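Local coordinates for hemin ABC transporter, periplasmic hemin-binding protein HutB (Vibrio cholerae, PDB 5KHL) that probably binds heme in the periplasm and delivers it to an inner-membrane ABC transporter for import, at residues 187-190 with 191-195; 174-178 with 179-183; 132-135 with 136-140. One frame throughout, in Å; residues are numbered along the deposited sequence.

Contact 1: 187-190 with 191-195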
loop_
_atom_site.group_PDB
_atom_site.type_symbol
_atom_site.label_atom_id
_atom_site.label_comp_id
_atom_site.label_asym_id
_atom_site.label_seq_id
_atom_site.Cartn_x
_atom_site.Cartn_y
_atom_site.Cartn_z
ATOM N N PRO A 187 16.870 10.234 1.056
ATOM C CA PRO A 187 17.593 11.067 0.087
ATOM C C PRO A 187 18.350 10.225 -0.952
ATOM O O PRO A 187 18.022 10.248 -2.140
ATOM C CB PRO A 187 18.566 11.860 0.962
ATOM C CG PRO A 187 18.697 11.031 2.231
ATOM C CD PRO A 187 17.354 10.421 2.436
ATOM N N SER A 188 19.337 9.466 -0.476
ATOM C CA SER A 188 20.260 8.691 -1.314
ATOM C C SER A 188 19.641 7.590 -2.180
ATOM O O SER A 188 20.156 7.262 -3.250
ATOM C CB SER A 188 21.324 8.060 -0.419
ATOM O OG SER A 188 20.832 7.901 0.899
ATOM N N ILE A 189 18.557 6.993 -1.709
ATOM C CA ILE A 189 17.986 5.858 -2.418
ATOM C C ILE A 189 16.658 6.221 -3.043
ATOM O O ILE A 189 15.840 6.936 -2.453
ATOM C CB ILE A 189 17.790 4.650 -1.481
ATOM C CG1 ILE A 189 19.065 4.397 -0.696
ATOM C CG2 ILE A 189 17.416 3.411 -2.272
ATOM C CD1 ILE A 189 20.238 4.145 -1.586
ATOM N N THR A 190 16.438 5.724 -4.245
ATOM C CA THR A 190 15.178 5.972 -4.905
ATOM C C THR A 190 14.526 4.642 -5.205
ATOM O O THR A 190 15.178 3.717 -5.683
ATOM C CB THR A 190 15.376 6.817 -6.169
ATOM O OG1 THR A 190 16.038 8.046 -5.807
ATOM C CG2 THR A 190 14.034 7.123 -6.810
ATOM N N SER A 191 13.248 4.542 -4.864
ATOM C CA SER A 191 12.506 3.294 -4.981
ATOM C C SER A 191 13.141 2.220 -4.082
ATOM O O SER A 191 13.813 2.532 -3.096
ATOM C CB SER A 191 12.446 2.830 -6.448
ATOM O OG SER A 191 11.576 1.728 -6.617
ATOM N N TYR A 192 12.916 0.958 -4.422
ATOM C CA TYR A 192 13.451 -0.162 -3.651
ATOM C C TYR A 192 14.798 -0.666 -4.183
ATOM O O TYR A 192 14.906 -1.119 -5.311
ATOM C CB TYR A 192 12.451 -1.306 -3.649
ATOM C CG TYR A 192 11.136 -0.979 -2.992
ATOM C CD1 TYR A 192 10.080 -0.473 -3.734
ATOM C CD2 TYR A 192 10.950 -1.186 -1.627
ATOM C CE1 TYR A 192 8.872 -0.188 -3.141
ATOM C CE2 TYR A 192 9.748 -0.903 -1.022
ATOM C CZ TYR A 192 8.713 -0.405 -1.790
ATOM O OH TYR A 192 7.508 -0.117 -1.212
ATOM N N LYS A 193 15.827 -0.585 -3.358
ATOM C CA LYS A 193 17.154 -1.013 -3.770
ATOM C C LYS A 193 17.787 -1.863 -2.675
ATOM O O LYS A 193 17.396 -1.770 -1.518
ATOM C CB LYS A 193 18.033 0.207 -4.087
ATOM C CG LYS A 193 17.420 1.174 -5.098
ATOM C CD LYS A 193 17.499 0.650 -6.514
ATOM C CE LYS A 193 16.588 1.447 -7.439
ATOM N NZ LYS A 193 16.821 2.912 -7.339
ATOM N N PRO A 194 18.737 -2.729 -3.048
ATOM C CA PRO A 194 19.559 -3.425 -2.053
ATOM C C PRO A 194 20.219 -2.433 -1.106
ATOM O O PRO A 194 20.742 -1.398 -1.552
ATOM C CB PRO A 194 20.590 -4.144 -2.906
ATOM C CG PRO A 194 19.851 -4.458 -4.128
ATOM C CD PRO A 194 18.947 -3.283 -4.394
ATOM N N LEU A 195 20.162 -2.726 0.189
ATOM C CA LEU A 195 20.758 -1.853 1.189
ATOM C C LEU A 195 22.060 -2.448 1.682
ATOM O O LEU A 195 22.057 -3.471 2.369
ATOM C CB LEU A 195 19.801 -1.628 2.366
ATOM C CG LEU A 195 20.321 -0.744 3.509
ATOM C CD1 LEU A 195 20.669 0.648 3.010
ATOM C CD2 LEU A 195 19.317 -0.664 4.645
HETATM O O HOH W 1 18.734 4.551 -6.070
#

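Contact 2: 174-178 with 179-183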
loop_
_atom_site.group_PDB
_atom_site.type_symbol
_atom_site.label_atom_id
_atom_site.label_comp_id
_atom_site.label_asym_id
_atom_site.label_seq_id
_atom_site.Cartn_x
_atom_site.Cartn_y
_atom_site.Cartn_z
ATOM N N THR A 174 6.656 7.326 2.453
ATOM C CA THR A 174 5.641 8.313 2.803
ATOM C C THR A 174 5.112 8.061 4.223
ATOM O O THR A 174 4.911 9.003 5.016
ATOM C CB THR A 174 4.483 8.275 1.794
ATOM O OG1 THR A 174 4.974 8.576 0.490
ATOM C CG2 THR A 174 3.382 9.246 2.148
ATOM N N ILE A 175 4.932 6.784 4.555
ATOM C CA ILE A 175 4.388 6.393 5.848
ATOM C C ILE A 175 5.336 6.776 6.988
ATOM O O ILE A 175 4.892 7.250 8.030
ATOM C CB ILE A 175 4.068 4.875 5.874
ATOM C CG1 ILE A 175 2.797 4.623 5.056
ATOM C CG2 ILE A 175 3.935 4.322 7.315
ATOM C CD1 ILE A 175 2.550 3.141 4.757
ATOM N N ILE A 176 6.632 6.575 6.775
ATOM C CA ILE A 176 7.659 6.984 7.724
ATOM C C ILE A 176 7.646 8.518 7.970
ATOM O O ILE A 176 7.757 8.975 9.114
ATOM C CB ILE A 176 9.055 6.533 7.233
ATOM C CG1 ILE A 176 9.182 5.022 7.344
ATOM C CG2 ILE A 176 10.169 7.166 8.048
ATOM C CD1 ILE A 176 10.367 4.462 6.562
ATOM N N GLY A 177 7.505 9.303 6.905
ATOM C CA GLY A 177 7.377 10.746 7.050
ATOM C C GLY A 177 6.133 11.104 7.845
ATOM O O GLY A 177 6.189 11.928 8.747
ATOM N N LEU A 178 5.011 10.459 7.521
ATOM C CA LEU A 178 3.741 10.738 8.181
ATOM C C LEU A 178 3.725 10.376 9.662
ATOM O O LEU A 178 3.055 11.053 10.449
ATOM C CB LEU A 178 2.596 10.027 7.460
ATOM C CG LEU A 178 2.178 10.689 6.143
ATOM C CD1 LEU A 178 1.206 9.830 5.367
ATOM C CD2 LEU A 178 1.556 12.040 6.423
ATOM N N ILE A 179 4.452 9.335 10.066
ATOM C CA ILE A 179 4.534 9.033 11.490
ATOM C C ILE A 179 5.498 10.001 12.179
ATOM O O ILE A 179 5.645 9.978 13.399
ATOM C CB ILE A 179 4.977 7.585 11.773
ATOM C CG1 ILE A 179 6.486 7.430 11.572
ATOM C CG2 ILE A 179 4.125 6.579 10.972
ATOM C CD1 ILE A 179 6.930 6.007 11.300
ATOM N N GLY A 180 6.142 10.859 11.396
ATOM C CA GLY A 180 7.017 11.875 11.950
ATOM C C GLY A 180 8.418 11.361 12.202
ATOM O O GLY A 180 9.096 11.820 13.119
ATOM N N ALA A 181 8.857 10.398 11.397
ATOM C CA ALA A 181 10.226 9.932 11.496
ATOM C C ALA A 181 11.045 10.401 10.288
ATOM O O ALA A 181 10.487 10.891 9.298
ATOM C CB ALA A 181 10.265 8.409 11.624
ATOM N N HIS A 182 12.363 10.284 10.401
ATOM C CA HIS A 182 13.266 10.352 9.253
ATOM C C HIS A 182 13.425 8.982 8.600
ATOM O O HIS A 182 13.639 7.980 9.285
ATOM C CB HIS A 182 14.661 10.842 9.655
ATOM C CG HIS A 182 14.686 12.205 10.272
ATOM N ND1 HIS A 182 14.343 13.343 9.579
ATOM C CD2 HIS A 182 15.057 12.612 11.512
ATOM C CE1 HIS A 182 14.482 14.394 10.370
ATOM N NE2 HIS A 182 14.918 13.979 11.545
ATOM N N ASN A 183 13.331 8.943 7.279
ATOM C CA ASN A 183 13.765 7.774 6.529
ATOM C C ASN A 183 15.181 7.998 6.040
ATOM O O ASN A 183 15.368 8.625 5.011
ATOM C CB ASN A 183 12.852 7.496 5.341
ATOM C CG ASN A 183 13.312 6.302 4.539
ATOM O OD1 ASN A 183 14.091 5.480 5.033
ATOM N ND2 ASN A 183 12.839 6.192 3.294
#

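Contact 3: 132-135 with 136-140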
loop_
_atom_site.group_PDB
_atom_site.type_symbol
_atom_site.label_atom_id
_atom_site.label_comp_id
_atom_site.label_asym_id
_atom_site.label_seq_id
_atom_site.Cartn_x
_atom_site.Cartn_y
_atom_site.Cartn_z
ATOM N N GLU A 132 -11.844 14.495 3.606
ATOM C CA GLU A 132 -11.724 15.241 4.846
ATOM C C GLU A 132 -11.194 14.383 5.974
ATOM O O GLU A 132 -10.316 14.822 6.708
ATOM C CB GLU A 132 -13.066 15.844 5.259
ATOM C CG GLU A 132 -13.403 17.122 4.533
ATOM C CD GLU A 132 -14.810 17.578 4.838
ATOM O OE1 GLU A 132 -15.315 17.203 5.921
ATOM O OE2 GLU A 132 -15.414 18.294 3.999
ATOM N N ASN A 133 -11.723 13.176 6.135
ATOM C CA ASN A 133 -11.184 12.308 7.165
ATOM C C ASN A 133 -9.729 12.010 6.866
ATOM O O ASN A 133 -8.884 12.021 7.768
ATOM C CB ASN A 133 -11.960 11.001 7.290
ATOM C CG ASN A 133 -11.439 10.124 8.433
ATOM O OD1 ASN A 133 -11.237 8.915 8.272
ATOM N ND2 ASN A 133 -11.213 10.740 9.595
ATOM N N VAL A 134 -9.441 11.779 5.588
ATOM C CA VAL A 134 -8.085 11.467 5.175
ATOM C C VAL A 134 -7.115 12.568 5.573
ATOM O O VAL A 134 -6.025 12.290 6.105
ATOM C CB VAL A 134 -7.992 11.235 3.658
ATOM C CG1 VAL A 134 -6.568 11.427 3.181
ATOM C CG2 VAL A 134 -8.484 9.839 3.310
ATOM N N GLN A 135 -7.520 13.813 5.346
ATOM C CA GLN A 135 -6.672 14.948 5.701
ATOM C C GLN A 135 -6.569 15.112 7.219
ATOM O O GLN A 135 -5.474 15.289 7.744
ATOM C CB GLN A 135 -7.181 16.242 5.054
ATOM C CG GLN A 135 -6.046 17.159 4.628
ATOM C CD GLN A 135 -5.277 16.628 3.416
ATOM O OE1 GLN A 135 -5.833 16.507 2.329
ATOM N NE2 GLN A 135 -3.995 16.321 3.601
ATOM N N GLN A 136 -7.696 15.032 7.922
ATOM C CA GLN A 136 -7.680 14.997 9.393
ATOM C C GLN A 136 -6.702 13.969 9.974
ATOM O O GLN A 136 -5.921 14.315 10.863
ATOM C CB GLN A 136 -9.072 14.693 9.956
ATOM C CG GLN A 136 -10.145 15.712 9.666
ATOM C CD GLN A 136 -11.421 15.423 10.427
ATOM O OE1 GLN A 136 -12.498 15.936 10.093
ATOM N NE2 GLN A 136 -11.308 14.596 11.466
ATOM N N GLN A 137 -6.748 12.714 9.504
ATOM C CA GLN A 137 -5.806 11.705 10.010
ATOM C C GLN A 137 -4.377 12.126 9.761
ATOM O O GLN A 137 -3.505 11.887 10.596
ATOM C CB GLN A 137 -6.020 10.347 9.363
ATOM C CG GLN A 137 -7.304 9.664 9.691
ATOM C CD GLN A 137 -7.471 8.409 8.864
ATOM O OE1 GLN A 137 -6.752 7.426 9.041
ATOM N NE2 GLN A 137 -8.414 8.442 7.935
ATOM N N ILE A 138 -4.149 12.736 8.597
ATOM C CA ILE A 138 -2.811 13.112 8.180
ATOM C C ILE A 138 -2.323 14.244 9.059
ATOM O O ILE A 138 -1.179 14.247 9.495
ATOM C CB ILE A 138 -2.769 13.501 6.694
ATOM C CG1 ILE A 138 -3.039 12.248 5.838
ATOM C CG2 ILE A 138 -1.446 14.168 6.356
ATOM C CD1 ILE A 138 -2.631 12.321 4.382
ATOM N N ASN A 139 -3.218 15.179 9.359
ATOM C CA ASN A 139 -2.907 16.292 10.258
ATOM C C ASN A 139 -2.689 15.801 11.688
ATOM O O ASN A 139 -1.733 16.216 12.358
ATOM C CB ASN A 139 -4.020 17.347 10.210
ATOM C CG ASN A 139 -4.048 18.116 8.891
ATOM O OD1 ASN A 139 -3.010 18.512 8.366
ATOM N ND2 ASN A 139 -5.246 18.322 8.350
ATOM N N ALA A 140 -3.566 14.904 12.140
ATOM C CA ALA A 140 -3.391 14.237 13.438
ATOM C C ALA A 140 -2.030 13.533 13.531
ATOM O O ALA A 140 -1.333 13.669 14.539
ATOM C CB ALA A 140 -4.518 13.248 13.690
#

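Contact 1: 187-190 with 191-195
Lys193 folds back over the turn and brings its ammonium nitrogen to the backbone of Thr190. The bond from Lys193 NZ to Thr190 O measures 2.5 Å, shorter than expected, so the length is doubtful, though an ammonium donor facing a carbonyl acceptor is chemically reasonable. A water extends the grip: it accepts from Lys193 NZ at 2.8 Å and from Thr190 N at 3.2 Å, so the amino group is linked to the C=O of Thr190 directly and to its N-H through the water. Two bends produce this course: chi2 of -76° turns the lysine chain back from CG, and chi4 of 52° curls NZ in toward the carbonyl. The methylenes follow the same carbonyl, with Lys193 CE 3.2 Å from Thr190 O. Nearer the backbone the contact is apolar. The CG2 branch of Ile189 lies alongside the root of the lysine, 3.6 Å from Lys193 CG and 3.7 Å from Lys193 CB, the two side chains running antiparallel as they pass.

This turn feeds strand 192-194, an outermost strand of the mixed sheet in the second lobe of a periplasmic binding protein, antiparallel to strand 164-166. Lys193 and Leu195 bond through their backbones to Val165 and Ala163, while Ser191 is bonded to Gly167 and Ser168, so the base from which the lysine springs is fixed by the sheet. Ser191 makes the corner with a positive phi of 62°, and its carbonyl oxygen comes 3.8 Å from Ile189 CG2. The side chain of Tyr192 starts away from the turn and rests on Asn164, Ala166 and Leu156. Leu195, just beyond the strand, is buried against strand 152-156 and helix 197-203, whereas Lys193 and Thr190 remain on the surface.

Contact 2: 174-178 with 179-183
The amides of Ile179, Gly180 and Ala181 turn back to carbonyls in the last turn of helix 171-178. Ile179 N donates to Ile175 O at 2.9 Å, still in the i to i+4 pattern. Ala181 N reaches back to Ile176 O, also at 2.9 Å, approaching the oxygen almost end-on. Gly180 N bonds to Gly177 O over 2.9 Å, but approaches from above the carbonyl plane, 61° out of it. Beyond the bonds, Ile176 O is screened by carbon: Ile179 CG1 sits between its own backbone N and carbonyl carbon (chi1 77°), which brings it 3.2 Å from Ile176 O.

The outgoing carbonyls find partners further off: Ile179 O accepts from Gln266 NE2 and Gly180 O from Tyr270 OH. Asn183 ND2 is held by Asp173 OD2 and Ala166 O. Its aliphatic part meanwhile lies across Ile176, with Asn183 CB 3.8 Å from Ile176 CG2; the same methyl also meets Ala181 CB at 3.8 Å. The six-to-one bond from Ala181 to Ile176, the five-to-two bond from Gly180 to Gly177 and the phi of 85° at Gly180 together define a Schellman motif, the classic C-terminal helix cap, here with its apolar contact between Ile176 and Ala181.

Contact 3: 132-135 with 136-140
Gln137 N donates to Asn133 O at 2.8 Å, and the same i to i+4 pattern repeats along the segment. Gln136 N bonds to Glu132 O at 2.9 Å and Asn139 N to Gln135 O at 2.8 Å. The bond from Ile138 N to Val134 O is the longest of the four, 3.2 Å. The side chains of Asn133 and Gln137 also approach each other: Asn133 OD1 stands 2.9 Å from Gln137 NE2, the amide planes only 29° apart. The asparagine gets there because its CG lies anti to the backbone N (chi1 -177°), while the glutamine stretches out beyond CG.

All this belongs to the middle of helix 125-143, which leads from the parallel-sheet lobe to the mixed-sheet lobe, consistent with the helical link between lobes in this family of binding proteins. On its buried side Val134 CG1 lies 4.2 Å from Ile138 CD1, a loose apolar contact. Val134 goes on to Leu110, Leu111 and Ile114 of helix 107-120, and Ile138 to Leu259 of helix 256-269. Along another flank, Gln135 and Asn139 run one turn apart, Gln135 CG being 4.0 Å from Asn139 ND2.

From the N terminus the order is contact 3, contact 2, contact 1. They lie in series, and none nests in or crosses another; each is local, within a helix, at a helix end or round a turn, so none closes a long loop. Contact 3 sits in helix 125-143, on the way to the mixed-sheet lobe. Contact 2 ends helix 171-178 and packs on that earlier helix, Leu178 CD2 lying 3.7 Å from Ile138 CG2, although their centres are about 15 Å apart. The chain then runs from the cap to contact 1, which brings it onto edge strand 192-194. Contacts 1 and 3 do not meet, their nearest atoms being about 17 Å apart.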